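Local structure of CD180 antigen (Mus musculus, 3T6Q) at residues I144-G149 / E153-L158; Q205-G210 / K220-S225. The protein may cooperate with MD-1 and TLR4 in the innate immune response of B cells to bacterial lipopolysaccharide, leading to NF-kappa-B activation. All blocks are in the same frame, centred on the assembly; numbering follows the deposited sequence.

How the contacts relate
Both contacts lie within the curved leucine-rich-repeat solenoid, following one another along the chain, with centres about 17 Å apart and nearest atoms about 6 Å apart. They do not touch, yet a shared neighbour lies between them: L184 of strand 182-185 packs against L158 from contact 1 and against L207 from contact 2. Each contact sets a strand leucine against a leucine from the connecting part of a repeat. In contact 1 the chain leaves one repeat and enters the next strand; in contact 2 strand 203-208 meets the turn after helix 215-221. Contact 2 alone carries a sugar, N-linked to N224 and lying outside its apolar interior.

Contact 1 of 2, residues I144-G149 / E153-L158; sequences IKLPKG and EKLKVL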
# COMPACT_ATOMS: atom_id res chain seq x y z
N ILE A 144 0.70 5.77 15.28
CA ILE A 144 0.74 4.62 16.20
C ILE A 144 -0.48 4.55 17.17
O ILE A 144 -0.67 3.54 17.87
CB ILE A 144 2.09 4.56 16.98
CG1 ILE A 144 2.18 5.67 18.01
CG2 ILE A 144 3.27 4.81 16.03
CD1 ILE A 144 3.25 5.41 19.05
N LYS A 145 -1.29 5.60 17.21
CA LYS A 145 -2.37 5.71 18.21
C LYS A 145 -3.28 4.50 18.19
O LYS A 145 -3.77 4.09 17.14
CB LYS A 145 -3.17 7.00 18.03
CG LYS A 145 -4.23 7.17 19.13
CD LYS A 145 -4.46 8.62 19.56
CE LYS A 145 -4.61 9.57 18.39
NZ LYS A 145 -5.98 9.49 17.82
N LEU A 146 -3.44 3.87 19.34
CA LEU A 146 -4.33 2.73 19.46
C LEU A 146 -5.77 3.25 19.60
O LEU A 146 -5.98 4.32 20.19
CB LEU A 146 -3.90 1.84 20.63
CG LEU A 146 -2.51 1.22 20.42
CD1 LEU A 146 -2.10 0.46 21.66
CD2 LEU A 146 -2.47 0.28 19.21
N PRO A 147 -6.76 2.52 19.02
CA PRO A 147 -8.14 3.00 19.04
C PRO A 147 -8.77 2.91 20.44
O PRO A 147 -8.35 2.08 21.25
CB PRO A 147 -8.84 2.03 18.07
CG PRO A 147 -8.11 0.74 18.27
CD PRO A 147 -6.67 1.17 18.43
N LYS A 148 -9.77 3.75 20.71
CA LYS A 148 -10.48 3.76 21.99
C LYS A 148 -11.03 2.36 22.31
O LYS A 148 -11.67 1.73 21.46
CB LYS A 148 -11.62 4.79 22.01
CG LYS A 148 -11.33 6.13 21.31
CD LYS A 148 -11.92 6.20 19.90
CE LYS A 148 -10.88 5.90 18.81
NZ LYS A 148 -10.04 7.09 18.51
N GLY A 149 -10.75 1.88 23.52
CA GLY A 149 -11.27 0.60 23.97
C GLY A 149 -10.62 -0.61 23.31
O GLY A 149 -11.28 -1.63 23.05
N GLU A 153 -3.32 -3.98 28.09
CA GLU A 153 -2.72 -4.47 29.33
C GLU A 153 -1.77 -5.64 29.17
O GLU A 153 -0.77 -5.73 29.89
CB GLU A 153 -3.81 -4.83 30.35
CG GLU A 153 -5.04 -3.93 30.25
CD GLU A 153 -6.07 -4.19 31.35
OE1 GLU A 153 -6.24 -5.36 31.77
OE2 GLU A 153 -6.72 -3.21 31.78
N LYS A 154 -2.06 -6.56 28.25
CA LYS A 154 -1.16 -7.69 28.01
C LYS A 154 -0.28 -7.46 26.75
O LYS A 154 0.51 -8.32 26.39
CB LYS A 154 -1.97 -8.99 27.91
CG LYS A 154 -2.82 -9.27 29.17
CD LYS A 154 -2.15 -10.31 30.03
CE LYS A 154 -1.81 -9.78 31.42
NZ LYS A 154 -2.96 -9.82 32.36
N LEU A 155 -0.41 -6.30 26.13
CA LEU A 155 0.37 -6.00 24.88
C LEU A 155 1.87 -5.90 25.17
O LEU A 155 2.28 -5.08 26.01
CB LEU A 155 -0.16 -4.72 24.23
CG LEU A 155 0.25 -4.41 22.79
CD1 LEU A 155 -0.24 -5.50 21.81
CD2 LEU A 155 -0.26 -3.03 22.42
N LYS A 156 2.68 -6.75 24.53
CA LYS A 156 4.15 -6.72 24.67
C LYS A 156 4.91 -6.36 23.36
O LYS A 156 6.06 -5.89 23.44
CB LYS A 156 4.68 -8.04 25.18
CG LYS A 156 4.12 -8.51 26.52
CD LYS A 156 4.29 -7.44 27.61
CE LYS A 156 3.61 -7.89 28.92
NZ LYS A 156 3.63 -6.77 29.92
N VAL A 157 4.28 -6.61 22.19
CA VAL A 157 4.90 -6.27 20.85
C VAL A 157 3.94 -5.47 19.99
O VAL A 157 2.81 -5.92 19.70
CB VAL A 157 5.38 -7.53 20.11
CG1 VAL A 157 5.92 -7.20 18.72
CG2 VAL A 157 6.49 -8.21 20.92
N LEU A 158 4.34 -4.27 19.59
CA LEU A 158 3.56 -3.51 18.67
C LEU A 158 4.53 -3.18 17.53
O LEU A 158 5.47 -2.42 17.72
CB LEU A 158 3.11 -2.21 19.31
CG LEU A 158 1.70 -1.64 19.15
CD1 LEU A 158 1.62 -0.13 19.39
CD2 LEU A 158 0.90 -2.09 17.92
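L146 meets L155 and L158 through the two arms of its forked end, one methyl for each partner. The approach is tip to tip in both cases: L146 CD1 stands 4.0 Å from L155 CD2, while L146 CD2 comes to 4.1 Å from L158 CD1. With CG of L146 anti to its carbonyl carbon (chi1 -64°), the side chain reaches inward from its own backbone to answer both leucines. L155 takes the other common choice, CG anti to the backbone N (chi1 -165°), which directs its own end at L146. All three residues are buried, and the attraction is purely dispersive and hydrophobic. Leucine suits these places because its branched end is compact and uncharged, and at L146 the fork also lets one residue touch two neighbours at once.

The spacing of L155 and L158 is that of the leucine-rich-repeat consensus LxxLxL: L155 just before the strand and L158 on it point into the solenoid. L146 supplies the facing wall from the end of LRR 5, and L176 extends the apolar packing against both L146 and L158.

Hydrogen bonding is left to the backbone and to partners elsewhere. The L146 N-H is bonded to S175 OG, linking this irregular segment to the end of LRR 6. On the strand side, V157 pairs through its backbone with L134 and L158 with S183, the neighbouring strands of a parallel array. V157, the strand residue between the inward leucines, touches S133 and Y135 of strand 133-135. Of the loop lysines, K156 has its NZ hydrogen-bonded to T180 O, and K145 sets off away from the other segment and touches D172.

Contact 2 of 2, residues Q205-G210 / K220-S225; sequences QSLNFG and KGLKNS. With NAG (2-acetamido-2-deoxy-beta-D-glucopyranose), chain S.
L222 overlaps the ends of L207 and F209, its forked tip set against both. L222 CD2 lies 4.0 Å from L207 CD1, the two leucines meeting tip to tip. The other arm, L222 CD1, comes to 4.1 Å from F209 CE2; here the two side chains run antiparallel alongside one another, with the methyl oblique to the ring. F209 has CG anti to its carbonyl carbon (chi1 -66°), which carries the ring inward beside L207. Two residues apart, L207 and F209 occupy the inward positions of the LxL part of a leucine-rich repeat, whereas N208 between them faces the other way. L222, just beyond helix 215-221, closes the interior from across the repeat, and I227 of the next strand touches both leucines.

N208 OD1 accepts from G210 N at 2.7 Å, an Asx turn as the chain leaves the strand; glycine suits this place, having no side chain to crowd the amide oxygen. Residues L222 to S225 form a type II beta turn. L222 O takes two bonds from S225, from its N at 3.0 Å and from OG at 2.7 Å, the hydroxyl lying in the carbonyl plane on a lone pair. N224 fills the turn's third position with positive phi (79°), a conformation asparagine tolerates well. Its ND2 is joined to NAG C1 by a 1.4 Å covalent bond, while its OD1 accepts from S201 N, which helps fix the linking amide's orientation. The sugar's methyl C8 rests 3.7 Å from S225 O.

The chemistry is thus divided: dispersion alone joins the segments, while hydrogen bonds shape each one separately, consistent with a turn that carries a hydrophilic glycan while the interior stays apolar.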
# COMPACT_ATOMS: atom_id res chain seq x y z
N GLN A 205 10.70 -1.80 26.75
CA GLN A 205 11.66 -2.88 26.59
C GLN A 205 12.54 -2.58 25.36
O GLN A 205 13.75 -2.43 25.51
CB GLN A 205 10.94 -4.23 26.49
CG GLN A 205 11.75 -5.38 25.94
CD GLN A 205 13.09 -5.59 26.63
OE1 GLN A 205 14.13 -5.71 25.96
NE2 GLN A 205 13.07 -5.64 27.95
N SER A 206 11.96 -2.50 24.17
CA SER A 206 12.74 -2.19 22.93
C SER A 206 12.07 -1.08 22.20
O SER A 206 10.85 -1.00 22.20
CB SER A 206 12.82 -3.39 21.96
OG SER A 206 13.57 -4.43 22.52
N LEU A 207 12.86 -0.20 21.59
CA LEU A 207 12.31 0.80 20.69
C LEU A 207 13.25 0.69 19.49
O LEU A 207 14.47 0.79 19.66
CB LEU A 207 12.44 2.22 21.24
CG LEU A 207 11.38 2.83 22.14
CD1 LEU A 207 11.75 4.26 22.49
CD2 LEU A 207 10.02 2.76 21.44
N ASN A 208 12.68 0.49 18.32
CA ASN A 208 13.49 0.37 17.08
C ASN A 208 13.10 1.52 16.14
O ASN A 208 11.92 1.63 15.78
CB ASN A 208 13.28 -1.06 16.49
CG ASN A 208 14.16 -1.35 15.28
OD1 ASN A 208 14.33 -0.48 14.42
ND2 ASN A 208 14.71 -2.55 15.21
N PHE A 209 14.07 2.38 15.77
CA PHE A 209 13.84 3.40 14.75
C PHE A 209 14.80 3.17 13.58
O PHE A 209 15.36 4.14 13.02
CB PHE A 209 14.09 4.82 15.30
CG PHE A 209 13.12 5.26 16.38
CD1 PHE A 209 11.90 5.86 16.06
CD2 PHE A 209 13.45 5.06 17.73
CE1 PHE A 209 11.02 6.29 17.07
CE2 PHE A 209 12.58 5.49 18.74
CZ PHE A 209 11.37 6.08 18.41
N GLY A 210 15.04 1.90 13.24
CA GLY A 210 15.95 1.54 12.16
C GLY A 210 15.82 2.35 10.87
O GLY A 210 14.70 2.56 10.36
N LYS A 220 16.45 13.82 21.08
CA LYS A 220 15.72 14.90 21.73
C LYS A 220 14.27 14.50 22.11
O LYS A 220 13.82 14.74 23.24
CB LYS A 220 15.79 16.16 20.87
CG LYS A 220 14.94 17.33 21.37
CD LYS A 220 14.99 18.45 20.34
CE LYS A 220 16.44 18.86 20.06
NZ LYS A 220 16.50 20.13 19.27
N GLY A 221 13.57 13.84 21.20
CA GLY A 221 12.19 13.42 21.41
C GLY A 221 12.03 12.38 22.50
O GLY A 221 11.02 12.34 23.17
N LEU A 222 13.06 11.56 22.70
CA LEU A 222 13.01 10.50 23.73
C LEU A 222 13.39 10.94 25.15
O LEU A 222 13.50 10.11 26.07
CB LEU A 222 13.93 9.33 23.33
CG LEU A 222 13.60 8.58 22.03
CD1 LEU A 222 14.49 7.35 21.88
CD2 LEU A 222 12.14 8.16 21.93
N LYS A 223 13.61 12.23 25.32
CA LYS A 223 13.85 12.79 26.66
C LYS A 223 12.99 12.17 27.77
O LYS A 223 11.78 12.00 27.63
CB LYS A 223 13.64 14.31 26.62
CG LYS A 223 13.94 14.95 27.99
CD LYS A 223 13.82 16.45 27.90
CE LYS A 223 14.09 17.13 29.27
NZ LYS A 223 13.69 18.56 29.21
N ASN A 224 13.66 11.78 28.86
CA ASN A 224 13.02 11.25 30.05
C ASN A 224 12.57 9.78 29.99
O ASN A 224 12.02 9.26 30.95
CB ASN A 224 11.85 12.17 30.49
CG ASN A 224 11.58 12.07 31.97
OD1 ASN A 224 10.47 11.76 32.43
ND2 ASN A 224 12.61 12.33 32.74
N SER A 225 12.79 9.10 28.84
CA SER A 225 12.38 7.70 28.69
C SER A 225 13.38 6.75 29.35
O SER A 225 14.53 7.13 29.59
CB SER A 225 12.18 7.34 27.19
OG SER A 225 13.42 7.43 26.51
C1 NAG S . 12.51 12.29 34.16
C2 NAG S . 13.80 11.70 34.72
C3 NAG S . 13.85 11.87 36.25
C4 NAG S . 13.50 13.32 36.61
C5 NAG S . 12.12 13.65 36.02
C6 NAG S . 11.51 14.99 36.47
C7 NAG S . 14.76 9.93 33.35
C8 NAG S . 14.82 8.45 33.04
N2 NAG S . 13.96 10.30 34.35
O3 NAG S . 15.12 11.49 36.73
O4 NAG S . 13.52 13.47 38.01
O5 NAG S . 12.29 13.62 34.61
O6 NAG S . 12.34 15.98 35.94
O7 NAG S . 15.40 10.73 32.68